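Local coordinates for protein uracil-DNA glycosylase (Sulfolobus tokodaii str. 7, PDB 4ZBX) that belongs to the uracil-DNA glycosylase superfamily, is built as a single alpha/beta domain around a mixed beta-sheet, and carries an iron-sulfur cluster, at residues A[161-166]-A[175-180]; A[40-45]-A[122-127]. All blocks are in the same frame, centred on the assembly; numbering follows the deposited sequence. Where two conformers were deposited one is given.

How the contacts relate
From the N terminus, the chain first reaches strand 37-41. Contact 2 opens at its end, in 40-45, and closes after 76 intervening residues on the first turn of helix 123-133, just after the adjacent parallel strand 117-121. Contact 1 follows in series. It opens at the end of strand 155-162 and closes a short loop, of eight intervening residues, on helix 172-190. The two loops neither nest nor cross. They join at the ends of three neighbouring parallel strands of one sheet. T162 O and G122 N lie 2.9 Å apart, probably as a hydrogen bond, and H164 CD2 packs on E42 CG at 3.7 Å.

Contact 1: residues A[161-166]-A[175-180]; sequences PTYHPA and RKILEE
L178 of helix 172-190 inserts its two methyl groups against the chain that leaves strand 155-162. CD1 meets T162, with CD1 to OG1 at 3.2 Å and CD1 to T162 CG2 at 3.7 Å. The two side chains cross at about a right angle. The other branch reaches P165, where L178 CD2 lies 3.8 Å from P165 CA. The leucine CG is anti to its backbone N (chi1 -175°), which sends both branches out from the helix over the loop. L178 CD1 also covers Y163 O at 3.7 Å, and this buried carbonyl has no polar partner in the model. I177, the preceding helix residue, adds a looser contact: its CG2 approaches Y163 CE1 obliquely at 4.3 Å.

The contact between the segments is apolar. T162 OG1 is held by a hydrogen bond to D181 OD2, one residue past the helical segment, which adds a polar tie to the same helix. Further along, A166 N donates to H164 ND1 at 3.0 Å, with the donor tilted 17° from the ring plane. P165 CD sits over one face of that ring.

L178 thus fixes the segment after strand 155-162 against helix 172-190. L178 also touches M66 of helix 58-71, T162 and P165 pack on L121 of strand 117-121, and Y163 touches T141 of helix 140-143.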
loop_
_atom_site.group_PDB
_atom_site.type_symbol
_atom_site.label_atom_id
_atom_site.label_comp_id
_atom_site.label_asym_id
_atom_site.label_seq_id
_atom_site.Cartn_x
_atom_site.Cartn_y
_atom_site.Cartn_z
ATOM N N PRO A 161 8.150 -5.739 3.179
ATOM C CA PRO A 161 8.302 -4.292 3.295
ATOM C C PRO A 161 9.412 -3.770 2.411
ATOM O O PRO A 161 10.443 -4.413 2.280
ATOM C CB PRO A 161 8.664 -4.077 4.778
ATOM C CG PRO A 161 8.485 -5.417 5.445
ATOM C CD PRO A 161 8.679 -6.442 4.362
ATOM N N THR A 162 9.210 -2.597 1.824
ATOM C CA THR A 162 10.295 -1.915 1.134
ATOM C C THR A 162 10.159 -0.406 1.314
ATOM O O THR A 162 9.245 0.063 1.986
ATOM C CB THR A 162 10.324 -2.265 -0.355
ATOM O OG1 THR A 162 11.529 -1.759 -0.936
ATOM C CG2 THR A 162 9.127 -1.677 -1.070
ATOM N N TYR A 163 11.096 0.350 0.757
ATOM C CA TYR A 163 10.983 1.804 0.802
ATOM C C TYR A 163 9.828 2.287 -0.053
ATOM O O TYR A 163 9.388 1.618 -0.985
ATOM C CB TYR A 163 12.284 2.462 0.346
ATOM C CG TYR A 163 13.456 2.191 1.275
ATOM C CD1 TYR A 163 14.671 1.742 0.781
ATOM C CD2 TYR A 163 13.345 2.400 2.650
ATOM C CE1 TYR A 163 15.745 1.495 1.623
ATOM C CE2 TYR A 163 14.413 2.152 3.504
ATOM C CZ TYR A 163 15.613 1.701 2.985
ATOM O OH TYR A 163 16.671 1.447 3.826
ATOM N N HIS A 164 9.337 3.473 0.267
ATOM C CA HIS A 164 8.323 4.105 -0.553
ATOM C C HIS A 164 8.973 4.634 -1.840
ATOM O O HIS A 164 10.076 5.150 -1.797
ATOM C CB HIS A 164 7.658 5.225 0.231
ATOM C CG HIS A 164 6.478 5.822 -0.463
ATOM N ND1 HIS A 164 6.607 6.685 -1.530
ATOM C CD2 HIS A 164 5.149 5.677 -0.252
ATOM C CE1 HIS A 164 5.406 7.056 -1.938
ATOM N NE2 HIS A 164 4.504 6.453 -1.183
ATOM N N PRO A 165 8.302 4.484 -2.998
ATOM C CA PRO A 165 8.962 4.890 -4.248
ATOM C C PRO A 165 9.352 6.364 -4.307
ATOM O O PRO A 165 10.314 6.698 -4.995
ATOM C CB PRO A 165 7.913 4.565 -5.328
ATOM C CG PRO A 165 6.643 4.286 -4.586
ATOM C CD PRO A 165 7.063 3.739 -3.259
ATOM N N ALA A 166 8.633 7.230 -3.604
ATOM C CA ALA A 166 9.010 8.644 -3.577
ATOM C C ALA A 166 10.426 8.837 -3.031
ATOM O O ALA A 166 11.155 9.745 -3.449
ATOM C CB ALA A 166 8.006 9.445 -2.756
ATOM N N ARG A 175 17.181 3.721 -4.977
ATOM C CA ARG A 175 16.390 3.180 -6.080
ATOM C C ARG A 175 16.912 1.809 -6.518
ATOM O O ARG A 175 16.127 0.938 -6.882
ATOM C CB ARG A 175 16.366 4.142 -7.270
ATOM C CG ARG A 175 15.479 3.660 -8.411
ATOM C CD ARG A 175 15.372 4.669 -9.535
ATOM N NE ARG A 175 14.796 4.071 -10.737
ATOM C CZ ARG A 175 14.487 4.753 -11.836
ATOM N NH1 ARG A 175 13.970 4.129 -12.885
ATOM N NH2 ARG A 175 14.695 6.059 -11.885
ATOM N N LYS A 176 18.227 1.598 -6.467
ATOM C CA LYS A 176 18.757 0.290 -6.824
ATOM C C LYS A 176 18.311 -0.740 -5.785
ATOM O O LYS A 176 18.023 -1.891 -6.121
ATOM C CB LYS A 176 20.289 0.318 -6.961
ATOM C CG LYS A 176 20.755 0.473 -8.413
ATOM C CD LYS A 176 22.228 0.872 -8.526
ATOM C CE LYS A 176 22.418 2.369 -8.294
ATOM N NZ LYS A 176 23.858 2.749 -8.198
ATOM N N ILE A 177 18.219 -0.319 -4.529
ATOM C CA ILE A 177 17.785 -1.226 -3.472
ATOM C C ILE A 177 16.303 -1.578 -3.632
ATOM O O ILE A 177 15.889 -2.737 -3.470
ATOM C CB ILE A 177 18.043 -0.620 -2.084
ATOM C CG1 ILE A 177 19.548 -0.464 -1.872
ATOM C CG2 ILE A 177 17.440 -1.498 -0.989
ATOM C CD1 ILE A 177 19.924 0.184 -0.551
ATOM N N LEU A 178 15.513 -0.572 -3.976
ATOM C CA LEU A 178 14.097 -0.763 -4.257
ATOM C C LEU A 178 13.905 -1.719 -5.439
ATOM O O LEU A 178 13.075 -2.629 -5.381
ATOM C CB LEU A 178 13.440 0.589 -4.528
ATOM C CG LEU A 178 11.922 0.635 -4.736
ATOM C CD1 LEU A 178 11.200 -0.135 -3.662
ATOM C CD2 LEU A 178 11.442 2.074 -4.751
ATOM N N GLU A 179 14.694 -1.531 -6.492
ATOM C CA GLU A 179 14.663 -2.429 -7.645
ATOM C C GLU A 179 15.017 -3.866 -7.267
ATOM O O GLU A 179 14.346 -4.808 -7.693
ATOM C CB GLU A 179 15.594 -1.909 -8.748
ATOM C CG GLU A 179 15.080 -0.613 -9.369
ATOM C CD GLU A 179 16.068 0.048 -10.309
ATOM O OE1 GLU A 179 17.247 -0.364 -10.351
ATOM O OE2 GLU A 179 15.651 0.993 -11.011
ATOM N N GLU A 180 16.064 -4.030 -6.459
ATOM C CA GLU A 180 16.457 -5.349 -5.977
ATOM C C GLU A 180 15.346 -5.978 -5.151
ATOM O O GLU A 180 15.099 -7.180 -5.248
ATOM C CB GLU A 180 17.740 -5.266 -5.149
ATOM C CG GLU A 180 18.989 -5.058 -5.984
ATOM C CD GLU A 180 19.114 -6.082 -7.095
ATOM O OE1 GLU A 180 19.052 -7.294 -6.795
ATOM O OE2 GLU A 180 19.249 -5.675 -8.270
#

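Contact 2: residues A[40-45]-A[122-127]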
loop_
_atom_site.group_PDB
_atom_site.type_symbol
_atom_site.label_atom_id
_atom_site.label_comp_id
_atom_site.label_asym_id
_atom_site.label_seq_id
_atom_site.Cartn_x
_atom_site.Cartn_y
_atom_site.Cartn_z
ATOM N N VAL A 40 0.541 -1.559 -0.598
ATOM C CA VAL A 40 -0.044 -0.626 0.376
ATOM C C VAL A 40 0.929 0.504 0.659
ATOM O O VAL A 40 2.001 0.287 1.217
ATOM C CB VAL A 40 -0.425 -1.354 1.714
ATOM C CG1 VAL A 40 -1.131 -0.399 2.671
ATOM C CG2 VAL A 40 -1.322 -2.576 1.429
ATOM N N GLY A 41 0.557 1.719 0.250
ATOM C CA GLY A 41 1.344 2.901 0.537
ATOM C C GLY A 41 0.891 3.590 1.814
ATOM O O GLY A 41 0.092 3.053 2.580
ATOM N N GLU A 42 1.409 4.794 2.050
ATOM C CA GLU A 42 1.154 5.528 3.284
ATOM C C GLU A 42 -0.161 6.336 3.311
ATOM O O GLU A 42 -1.180 5.941 3.895
ATOM C CB GLU A 42 2.332 6.481 3.527
ATOM C CG GLU A 42 3.693 5.850 3.178
ATOM C CD GLU A 42 4.225 4.967 4.297
ATOM O OE1 GLU A 42 4.961 5.492 5.169
ATOM O OE2 GLU A 42 3.895 3.760 4.314
ATOM N N ALA A 43 -0.108 7.515 2.731
ATOM C CA ALA A 43 -1.327 8.291 2.502
ATOM C C ALA A 43 -1.196 8.905 1.115
ATOM O O ALA A 43 -0.083 9.011 0.599
ATOM C CB ALA A 43 -1.497 9.358 3.579
ATOM N N PRO A 44 -2.316 9.329 0.513
ATOM C CA PRO A 44 -2.254 10.041 -0.772
ATOM C C PRO A 44 -1.407 11.304 -0.718
ATOM O O PRO A 44 -1.377 12.017 0.305
ATOM C CB PRO A 44 -3.719 10.408 -1.044
ATOM C CG PRO A 44 -4.515 9.405 -0.272
ATOM C CD PRO A 44 -3.705 9.125 0.963
ATOM N N GLY A 45 -0.704 11.568 -1.814
ATOM C CA GLY A 45 -0.073 12.867 -2.012
ATOM C C GLY A 45 -0.971 13.802 -2.799
ATOM O O GLY A 45 -2.163 13.538 -2.947
ATOM N N GLY A 122 6.953 1.758 2.499
ATOM C CA GLY A 122 7.204 2.816 3.465
ATOM C C GLY A 122 6.932 2.425 4.903
ATOM O O GLY A 122 6.355 1.378 5.180
ATOM N N ARG A 123 7.340 3.283 5.832
ATOM C CA ARG A 123 7.323 2.917 7.243
ATOM C C ARG A 123 5.935 2.865 7.864
ATOM O O ARG A 123 5.704 2.070 8.768
ATOM C CB ARG A 123 8.200 3.880 8.041
ATOM C CG ARG A 123 7.730 5.312 8.015
ATOM C CD ARG A 123 8.741 6.173 8.748
ATOM N NE ARG A 123 8.284 7.543 8.922
ATOM C CZ ARG A 123 7.852 8.048 10.073
ATOM N NH1 ARG A 123 7.812 7.292 11.166
ATOM N NH2 ARG A 123 7.461 9.314 10.131
ATOM N N HIS A 124 5.004 3.704 7.402
ATOM C CA HIS A 124 3.675 3.734 8.014
ATOM C C HIS A 124 2.841 2.502 7.685
ATOM O O HIS A 124 2.222 1.905 8.570
ATOM C CB HIS A 124 2.908 4.995 7.591
ATOM C CG HIS A 124 3.487 6.258 8.143
ATOM N ND1 HIS A 124 3.443 6.571 9.484
ATOM C CD2 HIS A 124 4.143 7.276 7.539
ATOM C CE1 HIS A 124 4.040 7.734 9.682
ATOM N NE2 HIS A 124 4.475 8.183 8.519
ATOM N N SER A 125 2.811 2.131 6.407
ATOM C CA SER A 125 2.085 0.949 5.986
ATOM C C SER A 125 2.744 -0.294 6.588
ATOM O O SER A 125 2.059 -1.207 7.057
ATOM C CB SER A 125 2.032 0.870 4.453
ATOM O OG SER A 125 3.347 0.865 3.935
ATOM N N THR A 126 4.074 -0.320 6.603
ATOM C CA THR A 126 4.789 -1.466 7.168
ATOM C C THR A 126 4.488 -1.609 8.654
ATOM O O THR A 126 4.141 -2.699 9.111
ATOM C CB THR A 126 6.314 -1.344 6.947
ATOM O OG1 THR A 126 6.574 -1.294 5.538
ATOM C CG2 THR A 126 7.063 -2.523 7.559
ATOM N N LYS A 127 4.596 -0.515 9.410
ATOM C CA LYS A 127 4.292 -0.562 10.837
ATOM C C LYS A 127 2.852 -1.027 11.082
ATOM O O LYS A 127 2.595 -1.783 12.030
ATOM C CB LYS A 127 4.518 0.806 11.497
ATOM C CG LYS A 127 4.249 0.804 13.002
ATOM C CD LYS A 127 4.495 2.178 13.602
ATOM C CE LYS A 127 4.372 2.160 15.121
ATOM N NZ LYS A 127 2.964 1.930 15.544
#
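The E42 carboxylate meets the H124 ring at its edge, near the ring plane, with E42 OE1 3.1 Å from H124 CD2. The carboxylate and ring planes stand 43° apart. This is a carboxylate, placed just after strand 37-41, bound by backbone amides at the N terminus of helix 123-133. R123 CG lies over one face of the imidazole, offset toward the rim, and H124 NE2 in turn lies over one face of the R123 guanidinium.

The helix starts at the N-cap G122. H124 N donates to OE1 of E42 at 2.9 Å, and S125 N donates to OE2 of E42 at the same distance. Both arrive on the syn side, the first 16° and the second 35° out of the carboxylate plane. A bend at chi2 turns the glutamate across to these amides. Two amides of the first helical turn thus grip the two oxygens, one each.

H124 and R123 have partners beyond the contact. H124 NE2 hydrogen-bonds to D93 OD1, and R123 N hydrogen-bonds to a MES molecule, probably from the crystallisation liquor.

V40 and S125 pack beside the strand end, with V40 CG1 3.8 Å from S125 CB. S125 OG sits 3.0 Å from E42 OE2 and 3.1 Å from V40 O.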